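Local coordinates for protein integral membrane indolylacetylinositol arabinosyltransferase EmbB (Mycolicibacterium smegmatis MC2 155, PDB 7BVC) that probably polymerises arabinose into the arabinan of cell-wall arabinogalactan, as a membrane-embedded arabinosyltransferase of the Emb family, at residues R407-G412 and R446-I451; A239-D244 and R413-A418. All blocks are in the same frame, centred on the assembly; numbering follows the deposited sequence.

How the interactions relate
Read from the N terminus, the chain first passes through helix 231-244, whose last turns supply A239-D244. Several helices follow before helix 391-411 ends in R407-G412 and leads directly into R413-A418, where interaction 2 closes a loop of 168 intervening residues. Interaction 1 closes a shorter one: 33 residues, helix 415-428 among them, separate R407-G412 from R446-I451, which packs back against it. The two closures cross, since their segments alternate along the chain. They also touch, with A408 CB 3.6 Å from R413 O, so helices 231-244, 391-411, 415-428 and 446-455 are tied together around one interhelical turn.

Interaction 1. Residues R407-G412 and R446-I451; sequences RAVTSG and RPILRI. With PNS (4'-phosphopantetheine), chain G.
In V409, CG2 is anti to the carbonyl carbon while CG1 is anti to the backbone N (chi1 169°), a rotation that sends CG2 toward P447; in I451, CG1 is likewise anti to the carbonyl carbon and an extended chi2 of 163° carries CD1 to the other helix. This is helix-helix packing within the GT-C-type membrane domain of the Emb family, the C-terminal end of helix 391-411 meeting the first turns of helix 446-455; the short segments 407-411 and 446-451 cross at 44°. V409 crosses P447 obliquely, its CG2 resting 3.8 Å from both CB and CG of the proline ring. I448 bends back at chi2, and its CD1 meets A408 CB at 4.1 Å, while A417 of helix 415-428 touches both residues. I451 CD1 reaches in beside the backbone, 3.6 Å from A408 O. It also lies near the CA of G412, which leaves the helical conformation with a positive phi. No hydrogen bond joins the two segments, which meet through van der Waals contacts.

The polar business of this helix end lies elsewhere. S411 OG bonds back to R407 O, which also accepts from S411 N, so two donors grip one carbonyl. R407 bends at chi2 toward the bound 4'-phosphopantetheine, to which T257 OG1 is also hydrogen-bonded. The guanidinium of R407 presents an edge to the ligand's amide oxygen O40, which lies in its plane: R407 NH1 donates to O40 at 2.5 Å, and R407 NH2 adds a weak bond at 2.8 Å to the same O40.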
loop_
_atom_site.group_PDB
_atom_site.type_symbol
_atom_site.label_atom_id
_atom_site.label_comp_id
_atom_site.label_asym_id
_atom_site.label_seq_id
_atom_site.Cartn_x
_atom_site.Cartn_y
_atom_site.Cartn_z
ATOM N N ARG B 407 43.317 1.624 -6.235
ATOM C CA ARG B 407 44.622 1.375 -6.844
ATOM C C ARG B 407 45.256 2.669 -7.338
ATOM O O ARG B 407 46.477 2.849 -7.234
ATOM C CB ARG B 407 44.482 0.379 -7.993
ATOM C CG ARG B 407 44.359 -1.066 -7.556
ATOM C CD ARG B 407 45.626 -1.554 -6.882
ATOM N NE ARG B 407 45.603 -2.999 -6.685
ATOM C CZ ARG B 407 46.406 -3.850 -7.312
ATOM N NH1 ARG B 407 47.304 -3.402 -8.174
ATOM N NH2 ARG B 407 46.314 -5.150 -7.074
ATOM N N ALA B 408 44.445 3.574 -7.885
ATOM C CA ALA B 408 44.962 4.871 -8.316
ATOM C C ALA B 408 45.472 5.677 -7.131
ATOM O O ALA B 408 46.519 6.329 -7.216
ATOM C CB ALA B 408 43.882 5.650 -9.064
ATOM N N VAL B 409 44.738 5.651 -6.018
ATOM C CA VAL B 409 45.179 6.364 -4.820
ATOM C C VAL B 409 46.469 5.756 -4.283
ATOM O O VAL B 409 47.377 6.473 -3.844
ATOM C CB VAL B 409 44.064 6.363 -3.758
ATOM C CG1 VAL B 409 44.592 6.868 -2.429
ATOM C CG2 VAL B 409 42.889 7.204 -4.221
ATOM N N THR B 410 46.576 4.427 -4.318
ATOM C CA THR B 410 47.756 3.754 -3.787
ATOM C C THR B 410 48.990 4.056 -4.630
ATOM O O THR B 410 49.985 4.590 -4.130
ATOM C CB THR B 410 47.509 2.246 -3.715
ATOM O OG1 THR B 410 46.574 1.962 -2.670
ATOM C CG2 THR B 410 48.807 1.505 -3.444
ATOM N N SER B 411 48.943 3.718 -5.919
ATOM C CA SER B 411 50.116 3.871 -6.773
ATOM C C SER B 411 50.407 5.320 -7.131
ATOM O O SER B 411 51.526 5.625 -7.556
ATOM C CB SER B 411 49.943 3.052 -8.051
ATOM O OG SER B 411 48.878 3.556 -8.837
ATOM N N GLY B 412 49.437 6.214 -6.976
ATOM C CA GLY B 412 49.643 7.605 -7.328
ATOM C C GLY B 412 49.656 7.875 -8.815
ATOM O O GLY B 412 50.487 8.656 -9.292
ATOM N N ARG B 446 38.638 13.702 -3.760
ATOM C CA ARG B 446 39.674 14.479 -3.091
ATOM C C ARG B 446 41.066 13.891 -3.328
ATOM O O ARG B 446 41.975 14.631 -3.731
ATOM C CB ARG B 446 39.360 14.581 -1.595
ATOM C CG ARG B 446 40.169 15.611 -0.832
ATOM C CD ARG B 446 39.519 15.898 0.512
ATOM N NE ARG B 446 40.294 16.832 1.321
ATOM C CZ ARG B 446 40.846 16.524 2.489
ATOM N NH1 ARG B 446 40.705 15.304 2.989
ATOM N NH2 ARG B 446 41.535 17.434 3.163
ATOM N N PRO B 447 41.295 12.588 -3.107
ATOM C CA PRO B 447 42.632 12.038 -3.377
ATOM C C PRO B 447 42.960 11.907 -4.853
ATOM O O PRO B 447 44.102 11.570 -5.184
ATOM C CB PRO B 447 42.584 10.663 -2.700
ATOM C CG PRO B 447 41.169 10.278 -2.777
ATOM C CD PRO B 447 40.399 11.548 -2.564
ATOM N N ILE B 448 42.010 12.159 -5.749
ATOM C CA ILE B 448 42.300 12.198 -7.178
ATOM C C ILE B 448 42.621 13.616 -7.630
ATOM O O ILE B 448 43.481 13.824 -8.489
ATOM C CB ILE B 448 41.123 11.599 -7.974
ATOM C CG1 ILE B 448 41.012 10.097 -7.702
ATOM C CG2 ILE B 448 41.292 11.842 -9.462
ATOM C CD1 ILE B 448 42.256 9.320 -8.052
ATOM N N LEU B 449 41.945 14.613 -7.055
ATOM C CA LEU B 449 42.384 15.991 -7.244
ATOM C C LEU B 449 43.785 16.192 -6.686
ATOM O O LEU B 449 44.591 16.935 -7.259
ATOM C CB LEU B 449 41.400 16.955 -6.584
ATOM C CG LEU B 449 40.144 17.294 -7.383
ATOM C CD1 LEU B 449 39.173 18.085 -6.528
ATOM C CD2 LEU B 449 40.515 18.072 -8.630
ATOM N N ARG B 450 44.096 15.531 -5.567
ATOM C CA ARG B 450 45.439 15.616 -5.006
ATOM C C ARG B 450 46.494 15.033 -5.937
ATOM O O ARG B 450 47.676 15.361 -5.797
ATOM C CB ARG B 450 45.487 14.906 -3.653
ATOM C CG ARG B 450 46.596 15.393 -2.739
ATOM C CD ARG B 450 46.395 14.911 -1.311
ATOM N NE ARG B 450 45.212 15.500 -0.693
ATOM C CZ ARG B 450 44.281 14.804 -0.050
ATOM N NH1 ARG B 450 44.391 13.488 0.062
ATOM N NH2 ARG B 450 43.238 15.425 0.483
ATOM N N ILE B 451 46.096 14.182 -6.877
ATOM C CA ILE B 451 47.024 13.635 -7.863
ATOM C C ILE B 451 47.084 14.510 -9.108
ATOM O O ILE B 451 48.159 14.730 -9.671
ATOM C CB ILE B 451 46.623 12.188 -8.213
ATOM C CG1 ILE B 451 46.853 11.264 -7.019
ATOM C CG2 ILE B 451 47.396 11.692 -9.420
ATOM C CD1 ILE B 451 46.128 9.945 -7.131
HETATM O O23 PNS G . 55.706 -7.472 -3.866
HETATM P P24 PNS G . 54.402 -7.913 -4.481
HETATM O O25 PNS G . 54.675 -8.924 -5.564
HETATM O O26 PNS G . 53.531 -8.522 -3.415
HETATM O O27 PNS G . 53.631 -6.605 -5.115
HETATM C C28 PNS G . 54.403 -5.515 -5.527
HETATM C C29 PNS G . 53.899 -5.037 -6.885
HETATM C C30 PNS G . 52.701 -4.113 -6.692
HETATM C C31 PNS G . 55.029 -4.276 -7.572
HETATM C C32 PNS G . 53.478 -6.255 -7.710
HETATM O O33 PNS G . 52.619 -7.045 -6.941
HETATM C C34 PNS G . 52.720 -5.858 -8.974
HETATM O O35 PNS G . 53.269 -5.327 -9.879
HETATM N N36 PNS G . 51.309 -6.161 -9.078
HETATM C C37 PNS G . 50.590 -5.791 -10.278
HETATM C C38 PNS G . 49.499 -6.819 -10.555
HETATM C C39 PNS G . 48.087 -6.459 -10.117
HETATM O O40 PNS G . 47.913 -5.544 -9.387
HETATM N N41 PNS G . 46.958 -7.236 -10.589
HETATM C C42 PNS G . 47.166 -8.360 -11.482
HETATM C C43 PNS G . 45.906 -8.571 -12.314
HETATM S S44 PNS G . 44.462 -8.115 -11.313
#

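Interaction 2. Residues A239-D244 and R413-A418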
loop_
_atom_site.group_PDB
_atom_site.type_symbol
_atom_site.label_atom_id
_atom_site.label_comp_id
_atom_site.label_asym_id
_atom_site.label_seq_id
_atom_site.Cartn_x
_atom_site.Cartn_y
_atom_site.Cartn_z
ATOM N N ALA B 239 48.562 6.902 -24.301
ATOM C CA ALA B 239 49.419 8.068 -24.110
ATOM C C ALA B 239 49.433 8.514 -22.653
ATOM O O ALA B 239 50.488 8.869 -22.115
ATOM C CB ALA B 239 48.962 9.207 -25.019
ATOM N N LEU B 240 48.270 8.497 -21.996
ATOM C CA LEU B 240 48.219 8.843 -20.579
ATOM C C LEU B 240 48.997 7.837 -19.740
ATOM O O LEU B 240 49.645 8.209 -18.755
ATOM C CB LEU B 240 46.765 8.930 -20.114
ATOM C CG LEU B 240 46.516 9.168 -18.624
ATOM C CD1 LEU B 240 47.197 10.443 -18.163
ATOM C CD2 LEU B 240 45.027 9.222 -18.333
ATOM N N TRP B 241 48.954 6.558 -20.115
ATOM C CA TRP B 241 49.745 5.550 -19.415
ATOM C C TRP B 241 51.238 5.811 -19.580
ATOM O O TRP B 241 52.012 5.718 -18.618
ATOM C CB TRP B 241 49.379 4.158 -19.929
ATOM C CG TRP B 241 50.189 3.055 -19.332
ATOM C CD1 TRP B 241 50.620 2.960 -18.043
ATOM C CD2 TRP B 241 50.663 1.882 -20.001
ATOM N NE1 TRP B 241 51.335 1.801 -17.869
ATOM C CE2 TRP B 241 51.375 1.122 -19.058
ATOM C CE3 TRP B 241 50.554 1.403 -21.309
ATOM C CZ2 TRP B 241 51.978 -0.090 -19.379
ATOM C CZ3 TRP B 241 51.151 0.200 -21.626
ATOM C CH2 TRP B 241 51.853 -0.534 -20.665
ATOM N N ARG B 242 51.662 6.126 -20.805
ATOM C CA ARG B 242 53.065 6.451 -21.042
ATOM C C ARG B 242 53.492 7.681 -20.250
ATOM O O ARG B 242 54.627 7.744 -19.764
ATOM C CB ARG B 242 53.306 6.656 -22.536
ATOM C CG ARG B 242 54.559 7.443 -22.876
ATOM C CD ARG B 242 55.812 6.618 -22.653
ATOM N NE ARG B 242 57.006 7.455 -22.614
ATOM C CZ ARG B 242 57.684 7.738 -21.505
ATOM N NH1 ARG B 242 57.287 7.247 -20.340
ATOM N NH2 ARG B 242 58.759 8.511 -21.562
ATOM N N LEU B 243 52.597 8.658 -20.100
ATOM C CA LEU B 243 52.912 9.828 -19.284
ATOM C C LEU B 243 53.005 9.462 -17.807
ATOM O O LEU B 243 53.850 9.998 -17.083
ATOM C CB LEU B 243 51.859 10.915 -19.493
ATOM C CG LEU B 243 52.006 11.812 -20.720
ATOM C CD1 LEU B 243 51.060 12.992 -20.624
ATOM C CD2 LEU B 243 53.440 12.279 -20.867
ATOM N N ASP B 244 52.135 8.563 -17.344
ATOM C CA ASP B 244 52.163 8.139 -15.949
ATOM C C ASP B 244 53.409 7.326 -15.630
ATOM O O ASP B 244 53.865 7.317 -14.483
ATOM C CB ASP B 244 50.916 7.322 -15.620
ATOM C CG ASP B 244 49.709 8.188 -15.337
ATOM O OD1 ASP B 244 49.850 9.428 -15.344
ATOM O OD2 ASP B 244 48.617 7.626 -15.109
ATOM N N ARG B 413 48.754 7.249 -9.566
ATOM C CA ARG B 413 48.690 7.396 -11.012
ATOM C C ARG B 413 47.270 7.759 -11.422
ATOM O O ARG B 413 46.337 7.733 -10.616
ATOM C CB ARG B 413 49.140 6.116 -11.725
ATOM C CG ARG B 413 50.622 5.827 -11.601
ATOM C CD ARG B 413 51.016 4.603 -12.406
ATOM N NE ARG B 413 52.464 4.432 -12.466
ATOM C CZ ARG B 413 53.073 3.455 -13.127
ATOM N NH1 ARG B 413 52.360 2.557 -13.790
ATOM N NH2 ARG B 413 54.395 3.375 -13.127
ATOM N N LEU B 414 47.113 8.100 -12.701
ATOM C CA LEU B 414 45.821 8.487 -13.249
ATOM C C LEU B 414 45.222 7.457 -14.194
ATOM O O LEU B 414 44.053 7.596 -14.569
ATOM C CB LEU B 414 45.933 9.830 -13.985
ATOM C CG LEU B 414 45.821 11.089 -13.131
ATOM C CD1 LEU B 414 46.301 12.296 -13.912
ATOM C CD2 LEU B 414 44.388 11.285 -12.674
ATOM N N THR B 415 45.982 6.433 -14.594
ATOM C CA THR B 415 45.442 5.468 -15.550
ATOM C C THR B 415 44.343 4.607 -14.939
ATOM O O THR B 415 43.293 4.434 -15.589
ATOM C CB THR B 415 46.578 4.624 -16.136
ATOM O OG1 THR B 415 47.537 5.486 -16.761
ATOM C CG2 THR B 415 46.037 3.655 -17.172
ATOM N N PRO B 416 44.492 4.034 -13.737
ATOM C CA PRO B 416 43.334 3.366 -13.124
ATOM C C PRO B 416 42.180 4.313 -12.854
ATOM O O PRO B 416 41.019 3.911 -12.990
ATOM C CB PRO B 416 43.905 2.777 -11.825
ATOM C CG PRO B 416 45.213 3.436 -11.624
ATOM C CD PRO B 416 45.725 3.785 -12.969
ATOM N N ALA B 417 42.462 5.565 -12.485
ATOM C CA ALA B 417 41.396 6.542 -12.309
ATOM C C ALA B 417 40.739 6.920 -13.628
ATOM O O ALA B 417 39.630 7.462 -13.620
ATOM C CB ALA B 417 41.935 7.793 -11.619
ATOM N N ALA B 418 41.397 6.652 -14.754
ATOM C CA ALA B 418 40.790 6.846 -16.064
ATOM C C ALA B 418 39.977 5.641 -16.507
ATOM O O ALA B 418 38.951 5.807 -17.172
ATOM C CB ALA B 418 41.867 7.148 -17.109
#
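The guanidinium of R413 has the backbone carbon of D244 over one face, offset toward the rim, and its NH1 lies at the edge of the W241 indole, near the ring plane and 4.3 Å from NE1. Extended from CG to NE, the arginine passes alongside the end of helix 231-244, and its NH2 finds its polar partners beyond that end, in the carbonyl of R249 and in a salt bridge to D247. The third flat group, the buried carboxylate of D244, is met above its plane by two donors that share OD2: L414 N at 2.9 Å (N-H...O angle 146°) and T415 OG1, also at 2.9 Å. Here the last turn of one membrane helix meets the start of another, helix 415-428, in the Emb transmembrane bundle. A negative charge beside the N-terminal end of helix 415-428 would be expected to interact favourably with the helix dipole. T415 carries OG1 anti to its carbonyl carbon (chi1 -58°), which also sets this oxygen 3.5 Å from W241 CA. One turn before D244, L240, with CG anti to the backbone N, extends CD2 to within 4.0 Å of A418 CB, while L464 of helix 462-472 packs against both L240 and L414.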